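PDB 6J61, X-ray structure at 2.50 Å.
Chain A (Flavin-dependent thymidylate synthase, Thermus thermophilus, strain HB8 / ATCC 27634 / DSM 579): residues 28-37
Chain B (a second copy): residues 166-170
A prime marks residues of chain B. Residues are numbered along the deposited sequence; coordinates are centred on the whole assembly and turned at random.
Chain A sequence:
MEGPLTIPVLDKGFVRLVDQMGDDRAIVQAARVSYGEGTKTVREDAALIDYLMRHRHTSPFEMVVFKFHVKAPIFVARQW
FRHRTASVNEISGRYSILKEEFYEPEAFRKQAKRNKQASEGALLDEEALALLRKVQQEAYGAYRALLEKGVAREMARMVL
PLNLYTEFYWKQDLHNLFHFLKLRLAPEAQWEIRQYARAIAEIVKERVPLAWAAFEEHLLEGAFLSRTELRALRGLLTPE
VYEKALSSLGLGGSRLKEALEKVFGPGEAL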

# COMPACT_ATOMS: atom_id res chain seq x y z
N VAL A 28 5.74 21.39 6.83
CA VAL A 28 6.05 21.96 8.14
C VAL A 28 4.81 21.99 9.05
O VAL A 28 4.90 21.72 10.25
CB VAL A 28 6.67 23.39 7.96
CG1 VAL A 28 5.59 24.41 7.59
CG2 VAL A 28 7.40 23.79 9.19
N GLN A 29 3.66 22.32 8.48
CA GLN A 29 2.41 22.37 9.22
C GLN A 29 2.07 20.99 9.81
O GLN A 29 1.80 20.86 11.02
CB GLN A 29 1.28 22.85 8.30
CG GLN A 29 -0.12 22.60 8.84
CD GLN A 29 -1.20 22.95 7.83
OE1 GLN A 29 -1.20 22.46 6.71
NE2 GLN A 29 -2.12 23.81 8.24
N ALA A 30 2.07 19.97 8.96
CA ALA A 30 1.77 18.60 9.40
C ALA A 30 2.82 18.13 10.41
O ALA A 30 2.50 17.43 11.37
CB ALA A 30 1.73 17.66 8.20
N ALA A 31 4.07 18.51 10.19
CA ALA A 31 5.14 18.12 11.09
C ALA A 31 4.86 18.68 12.48
O ALA A 31 5.13 18.02 13.49
CB ALA A 31 6.48 18.62 10.57
N ARG A 32 4.32 19.89 12.53
CA ARG A 32 4.03 20.50 13.82
C ARG A 32 2.61 20.19 14.32
O ARG A 32 2.23 20.62 15.40
CB ARG A 32 4.27 22.01 13.75
CG ARG A 32 5.70 22.39 13.35
CD ARG A 32 5.95 23.90 13.35
NE ARG A 32 7.32 24.23 12.98
CZ ARG A 32 7.64 25.08 12.01
NH1 ARG A 32 6.69 25.69 11.31
NH2 ARG A 32 8.91 25.30 11.69
N VAL A 33 1.85 19.43 13.53
CA VAL A 33 0.47 19.08 13.89
C VAL A 33 -0.20 20.32 14.46
O VAL A 33 -0.70 20.32 15.58
CB VAL A 33 0.45 17.97 14.95
CG1 VAL A 33 -0.95 17.37 15.06
CG2 VAL A 33 1.46 16.90 14.60
N SER A 34 -0.20 21.38 13.66
CA SER A 34 -0.75 22.66 14.06
C SER A 34 -2.25 22.83 13.96
O SER A 34 -2.91 22.19 13.14
CB SER A 34 -0.07 23.77 13.24
OG SER A 34 -0.51 25.05 13.65
N TYR A 35 -2.78 23.71 14.81
CA TYR A 35 -4.20 24.03 14.82
C TYR A 35 -4.39 25.08 13.73
O TYR A 35 -5.48 25.28 13.22
CB TYR A 35 -4.62 24.63 16.16
CG TYR A 35 -4.61 23.68 17.34
CD1 TYR A 35 -3.45 22.97 17.68
CD2 TYR A 35 -5.74 23.52 18.15
CE1 TYR A 35 -3.42 22.13 18.79
CE2 TYR A 35 -5.72 22.68 19.26
CZ TYR A 35 -4.56 21.98 19.58
OH TYR A 35 -4.53 21.15 20.67
N GLY A 36 -3.29 25.73 13.37
CA GLY A 36 -3.36 26.76 12.36
C GLY A 36 -2.42 26.56 11.19
O GLY A 36 -2.19 25.44 10.75
N GLU A 37 -1.87 27.67 10.69
CA GLU A 37 -0.97 27.66 9.55
C GLU A 37 0.30 26.81 9.77
O GLU A 37 0.92 26.37 8.80
CB GLU A 37 -0.58 29.09 9.19
CG GLU A 37 -0.73 29.46 7.72
CD GLU A 37 -2.18 29.56 7.27
OE1 GLU A 37 -3.02 30.06 8.06
OE2 GLU A 37 -2.49 29.15 6.12
N THR B 166 -4.54 12.35 22.30
CA THR B 166 -3.39 12.51 21.43
C THR B 166 -3.87 13.29 20.23
O THR B 166 -5.07 13.49 20.06
CB THR B 166 -2.82 11.12 21.03
OG1 THR B 166 -1.54 11.30 20.40
CG2 THR B 166 -3.78 10.37 20.10
N GLU B 167 -2.95 13.73 19.38
CA GLU B 167 -3.30 14.55 18.23
C GLU B 167 -2.54 14.11 16.98
O GLU B 167 -1.38 13.73 17.06
CB GLU B 167 -2.97 16.00 18.55
CG GLU B 167 -3.92 17.05 18.01
CD GLU B 167 -3.64 18.41 18.61
OE1 GLU B 167 -3.68 18.53 19.86
OE2 GLU B 167 -3.39 19.36 17.83
N PHE B 168 -3.18 14.21 15.82
CA PHE B 168 -2.53 13.79 14.58
C PHE B 168 -3.18 14.34 13.34
O PHE B 168 -4.33 14.76 13.37
CB PHE B 168 -2.52 12.27 14.50
CG PHE B 168 -3.90 11.64 14.45
CD1 PHE B 168 -4.61 11.57 13.25
CD2 PHE B 168 -4.46 11.07 15.59
CE1 PHE B 168 -5.86 10.93 13.19
CE2 PHE B 168 -5.71 10.43 15.54
CZ PHE B 168 -6.40 10.35 14.34
N TYR B 169 -2.42 14.34 12.24
CA TYR B 169 -2.91 14.75 10.94
C TYR B 169 -3.22 13.44 10.21
O TYR B 169 -2.52 12.44 10.39
CB TYR B 169 -1.85 15.54 10.18
CG TYR B 169 -1.97 17.04 10.32
CD1 TYR B 169 -2.27 17.63 11.55
CD2 TYR B 169 -1.76 17.87 9.23
CE1 TYR B 169 -2.36 19.01 11.68
CE2 TYR B 169 -1.84 19.25 9.34
CZ TYR B 169 -2.14 19.82 10.57
OH TYR B 169 -2.21 21.19 10.69
N TRP B 170 -4.28 13.44 9.41
CA TRP B 170 -4.73 12.26 8.69
C TRP B 170 -5.15 12.60 7.27
O TRP B 170 -6.18 13.24 7.05
CB TRP B 170 -5.89 11.61 9.44
CG TRP B 170 -6.60 10.49 8.71
CD1 TRP B 170 -7.64 10.61 7.82
CD2 TRP B 170 -6.36 9.09 8.85
NE1 TRP B 170 -8.06 9.37 7.41
CE2 TRP B 170 -7.29 8.41 8.02
CE3 TRP B 170 -5.45 8.33 9.60
CZ2 TRP B 170 -7.33 7.02 7.92
CZ3 TRP B 170 -5.49 6.95 9.50
CH2 TRP B 170 -6.42 6.31 8.67

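This contact between two copies of a flavin-dependent thymidylate synthase illustrates how the end of a helix and the loop after it can receive side chains from a strand, with one tyrosine making the largest single contribution to the buried surface. Along the strand, side chains alternate: Glu167′ and Tyr169′ direct their CA-to-CB bonds toward the helix end, while Phe168′, between them, points away and contributes little.

Tyr169′ is suited to its place because it is both flat and polar-tipped. One face of its ring lies against the helix, where Ala30 CA sits 4.0 Å from the ring centroid in a CH-pi contact, and Ala30 CB comes within 3.6 Å of Tyr169′ CD2. Both the CA and the methyl of this small residue pack against the ring. Val33 adds a branched apolar side chain, its CG1 3.8 Å from Tyr169′ CD1. At the ring's tip, Tyr169′ OH donates a hydrogen bond to Ser34 O at 2.7 Å, so the buried hydroxyl is satisfied by a backbone carbonyl, near the plane of the ring.

The loop's own geometry supports this arrangement. Val33, the first residue to leave helical phi/psi, has positive phi, and two weak bonds back into the last turn, Ser34 N to Gln29 O and Val33 N to Ala30 O, make a Schellman motif. Gln29 NE2 then reaches across to Gly36 O (3.0 Å), while Gly36 N bonds to Ser34 OG (2.9 Å), tying the loop to itself and to the helix around the carbonyl that Tyr169′ uses.

A second, lesser polar link involves Tyr35, an exposed residue. Tyr35 begins by pointing away, yet its long side chain brings OH to 2.9 Å from Glu167′ OE1, a weak hydrogen bond. The other carboxylate oxygen, OE2, is hydrogen-bonded elsewhere in the structure, which helps a buried glutamate to be accommodated.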